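PDB 3L3B: Es1 family protein from Ehrlichia chaffeensis, which is of unconfirmed activity but, as a DJ-1/PfpI family member with an amidotransferase-like domain, is thought to be linked to isoprenoid biosynthesis. Local coordinates for residues Val157-Ala162 against Ala214-Asp219. Sequence-based numbering, arbitrary orientation.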
ATOM      1  N   VAL B 157      10.547  -3.765 -10.242  1.00  8.72           N
ATOM      2  CA  VAL B 157      10.100  -4.811  -9.344  1.00  9.32           C
ATOM      3  C   VAL B 157       9.067  -5.692 -10.057  1.00  9.69           C
ATOM      4  O   VAL B 157       8.217  -5.215 -10.863  1.00 10.02           O
ATOM      5  CB  VAL B 157       9.457  -4.187  -8.082  1.00 10.02           C
ATOM      6  CG1 VAL B 157       9.069  -5.298  -7.009  1.00  8.24           C
ATOM      7  CG2 VAL B 157      10.382  -3.082  -7.505  1.00  9.86           C
ATOM      8  N   CYS B 158       9.177  -6.973  -9.792  1.00 10.77           N
ATOM      9  CA  CYS B 158       8.227  -7.968 -10.239  1.00 14.27           C
ATOM     10  C   CYS B 158       8.225  -8.176 -11.769  1.00 13.28           C
ATOM     11  O   CYS B 158       9.204  -8.651 -12.297  1.00 12.85           O
ATOM     12  CB  CYS B 158       6.857  -7.631  -9.681  1.00 15.20           C
ATOM     13  SG  CYS B 158       5.884  -9.087  -9.695  1.00 29.13           S
ATOM     14  N   ILE B 159       7.159  -7.837 -12.480  1.00 11.85           N
ATOM     15  CA  ILE B 159       7.189  -7.961 -13.949  1.00 11.71           C
ATOM     16  C   ILE B 159       7.866  -6.763 -14.631  1.00 10.45           C
ATOM     17  O   ILE B 159       8.273  -6.836 -15.807  1.00 10.50           O
ATOM     18  CB  ILE B 159       5.764  -8.120 -14.516  1.00 11.75           C
ATOM     19  CG1 ILE B 159       5.777  -8.703 -15.932  1.00 14.95           C
ATOM     20  CG2 ILE B 159       4.992  -6.750 -14.429  1.00 10.96           C
ATOM     21  CD1 ILE B 159       6.470 -10.103 -16.102  1.00 16.25           C
ATOM     22  N   SER B 160       8.004  -5.668 -13.915  1.00  9.70           N
ATOM     23  CA  SER B 160       8.562  -4.446 -14.515  1.00  9.04           C
ATOM     24  C   SER B 160       9.945  -4.649 -15.179  1.00  9.17           C
ATOM     25  O   SER B 160      10.212  -3.996 -16.194  1.00  9.29           O
ATOM     26  CB  SER B 160       8.625  -3.301 -13.494  1.00  9.35           C
ATOM     27  OG  SER B 160       7.260  -2.932 -13.155  1.00 10.90           O
ATOM     28  N   PRO B 161      10.780  -5.561 -14.646  1.00  8.97           N
ATOM     29  CA  PRO B 161      12.078  -5.760 -15.298  1.00  9.54           C
ATOM     30  C   PRO B 161      11.959  -6.209 -16.742  1.00 10.04           C
ATOM     31  O   PRO B 161      12.788  -5.815 -17.561  1.00  9.36           O
ATOM     32  CB  PRO B 161      12.768  -6.805 -14.413  1.00  8.31           C
ATOM     33  CG  PRO B 161      12.228  -6.581 -13.065  1.00  9.43           C
ATOM     34  CD  PRO B 161      10.762  -6.159 -13.291  1.00  9.73           C
ATOM     35  N   ALA B 162      10.932  -7.024 -17.043  1.00  9.24           N
ATOM     36  CA  ALA B 162      10.668  -7.530 -18.390  1.00  9.53           C
ATOM     37  C   ALA B 162      10.309  -6.392 -19.315  1.00 10.23           C
ATOM     38  O   ALA B 162      10.798  -6.315 -20.460  1.00 10.82           O
ATOM     39  CB  ALA B 162       9.504  -8.623 -18.366  1.00 10.79           C
ATOM     40  N   ALA B 214       9.959 -10.029  -5.955  1.00 15.07           N
ATOM     41  CA  ALA B 214       8.736  -9.639  -5.206  1.00 15.24           C
ATOM     42  C   ALA B 214       7.596 -10.616  -5.508  1.00 15.81           C
ATOM     43  O   ALA B 214       7.794 -11.830  -5.410  1.00 15.89           O
ATOM     44  CB  ALA B 214       8.336  -8.179  -5.537  1.00 14.24           C
ATOM     45  N   TYR B 215       6.436 -10.132  -5.962  1.00 16.64           N
ATOM     46  CA  TYR B 215       5.288 -11.027  -6.064  1.00 17.12           C
ATOM     47  C   TYR B 215       5.219 -11.843  -7.373  1.00 18.42           C
ATOM     48  O   TYR B 215       4.167 -12.414  -7.666  1.00 18.62           O
ATOM     49  CB  TYR B 215       3.982 -10.288  -5.762  1.00 17.39           C
ATOM     50  CG  TYR B 215       3.673 -10.125  -4.286  1.00 16.36           C
ATOM     51  CD1 TYR B 215       3.264 -11.206  -3.528  1.00 14.32           C
ATOM     52  CD2 TYR B 215       3.763  -8.875  -3.656  1.00 12.93           C
ATOM     53  CE1 TYR B 215       2.943 -11.052  -2.201  1.00 14.76           C
ATOM     54  CE2 TYR B 215       3.497  -8.737  -2.314  1.00 11.21           C
ATOM     55  CZ  TYR B 215       3.056  -9.803  -1.606  1.00 13.83           C
ATOM     56  OH  TYR B 215       2.766  -9.661  -0.261  1.00 14.97           O
ATOM     57  N   MET B 216       6.331 -11.985  -8.122  1.00 18.83           N
ATOM     58  CA  MET B 216       6.427 -13.059  -9.145  1.00 19.72           C
ATOM     59  C   MET B 216       6.280 -14.473  -8.540  1.00 19.78           C
ATOM     60  O   MET B 216       6.013 -15.443  -9.269  1.00 20.07           O
ATOM     61  CB  MET B 216       7.762 -13.017  -9.913  1.00 20.32           C
ATOM     62  CG  MET B 216       7.883 -11.862 -10.890  1.00 21.61           C
ATOM     63  SD  MET B 216       6.571 -11.783 -12.128  1.00 28.78           S
ATOM     64  CE  MET B 216       6.748 -13.354 -12.950  1.00 26.32           C
ATOM     65  N   ARG B 217       6.508 -14.572  -7.229  1.00 20.27           N
ATOM     66  CA  ARG B 217       6.258 -15.777  -6.442  1.00 20.66           C
ATOM     67  C   ARG B 217       5.251 -15.474  -5.334  1.00 21.48           C
ATOM     68  O   ARG B 217       5.111 -14.316  -4.866  1.00 21.22           O
ATOM     69  CB  ARG B 217       7.542 -16.300  -5.785  1.00 19.72           C
ATOM     70  CG  ARG B 217       8.643 -16.761  -6.762  1.00 19.65           C
ATOM     71  CD  ARG B 217       9.808 -17.321  -5.969  1.00 17.64           C
ATOM     72  NE  ARG B 217      10.997 -17.680  -6.759  1.00 18.66           N
ATOM     73  CZ  ARG B 217      12.041 -16.881  -6.989  1.00 18.63           C
ATOM     74  NH1 ARG B 217      12.058 -15.604  -6.584  1.00 18.06           N
ATOM     75  NH2 ARG B 217      13.076 -17.352  -7.684  1.00 18.49           N
ATOM     76  N   ASN B 218       4.591 -16.541  -4.899  1.00 21.95           N
ATOM     77  CA  ASN B 218       3.518 -16.456  -3.905  1.00 23.79           C
ATOM     78  C   ASN B 218       4.142 -16.560  -2.512  1.00 22.62           C
ATOM     79  O   ASN B 218       3.956 -17.552  -1.781  1.00 23.67           O
ATOM     80  CB  ASN B 218       2.498 -17.587  -4.141  1.00 24.41           C
ATOM     81  CG  ASN B 218       1.076 -17.166  -3.835  1.00 29.96           C
ATOM     82  OD1 ASN B 218       0.798 -15.987  -3.551  1.00 38.88           O
ATOM     83  ND2 ASN B 218       0.149 -18.130  -3.902  1.00 34.75           N
ATOM     84  N   ASP B 219       4.882 -15.515  -2.164  1.00 20.69           N
ATOM     85  CA  ASP B 219       5.765 -15.507  -1.011  1.00 19.52           C
ATOM     86  C   ASP B 219       5.167 -14.556   0.045  1.00 18.17           C
ATOM     87  O   ASP B 219       4.152 -13.889  -0.192  1.00 18.41           O
ATOM     88  CB  ASP B 219       7.143 -15.032  -1.451  1.00 19.90           C
ATOM     89  CG  ASP B 219       8.255 -15.635  -0.649  1.00 22.80           C
ATOM     90  OD1 ASP B 219       8.019 -15.953   0.549  1.00 28.22           O
ATOM     91  OD2 ASP B 219       9.370 -15.788  -1.209  1.00 26.89           O
TER
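Cys158 sits in a strained backbone conformation (phi 68°, psi -114°) and carries its thiol against the opposing loop, with SG 3.3 Å from the backbone N of Met216. No hydrogen bond joins 157-162 to 214-219; across the two segments the contact is van der Waals packing. With SG anti to its own backbone N (chi1 -159°), the sulfur reaches across to the backbone at Met216. There it also meets that residue's CG at 3.6 Å. The methionine chain, bent at chi2 and chi3, curls back so that SD comes 3.7 Å from Cys158 SG, and SD lies 4.3 Å from CD1 of Ile159. On the buried side, Val157 CG1 lies 3.3 Å from Ala214 CB, closer than ordinary carbon packing.

Glu43, from helix 41-53, touches Val157, Cys158 and Ala214, and its OE2 accepts a hydrogen bond from the backbone N of Tyr215. Tyr215 has its polar end engaged outside the two segments: OH is hydrogen-bonded to NH1 of Arg42, and the ring takes a cation-pi contact from Arg94 of the second subunit.

The type II' turn from Val157 to Ser160, closed by Ser160 N to Val157 O at 3.1 Å, puts Cys158 between strand 154-157 and helix 160-168. This sharp strand-to-helix bend, with a cysteine at positive phi touched by a glutamate, is consistent with the nucleophile elbow of the DJ-1/PfpI fold.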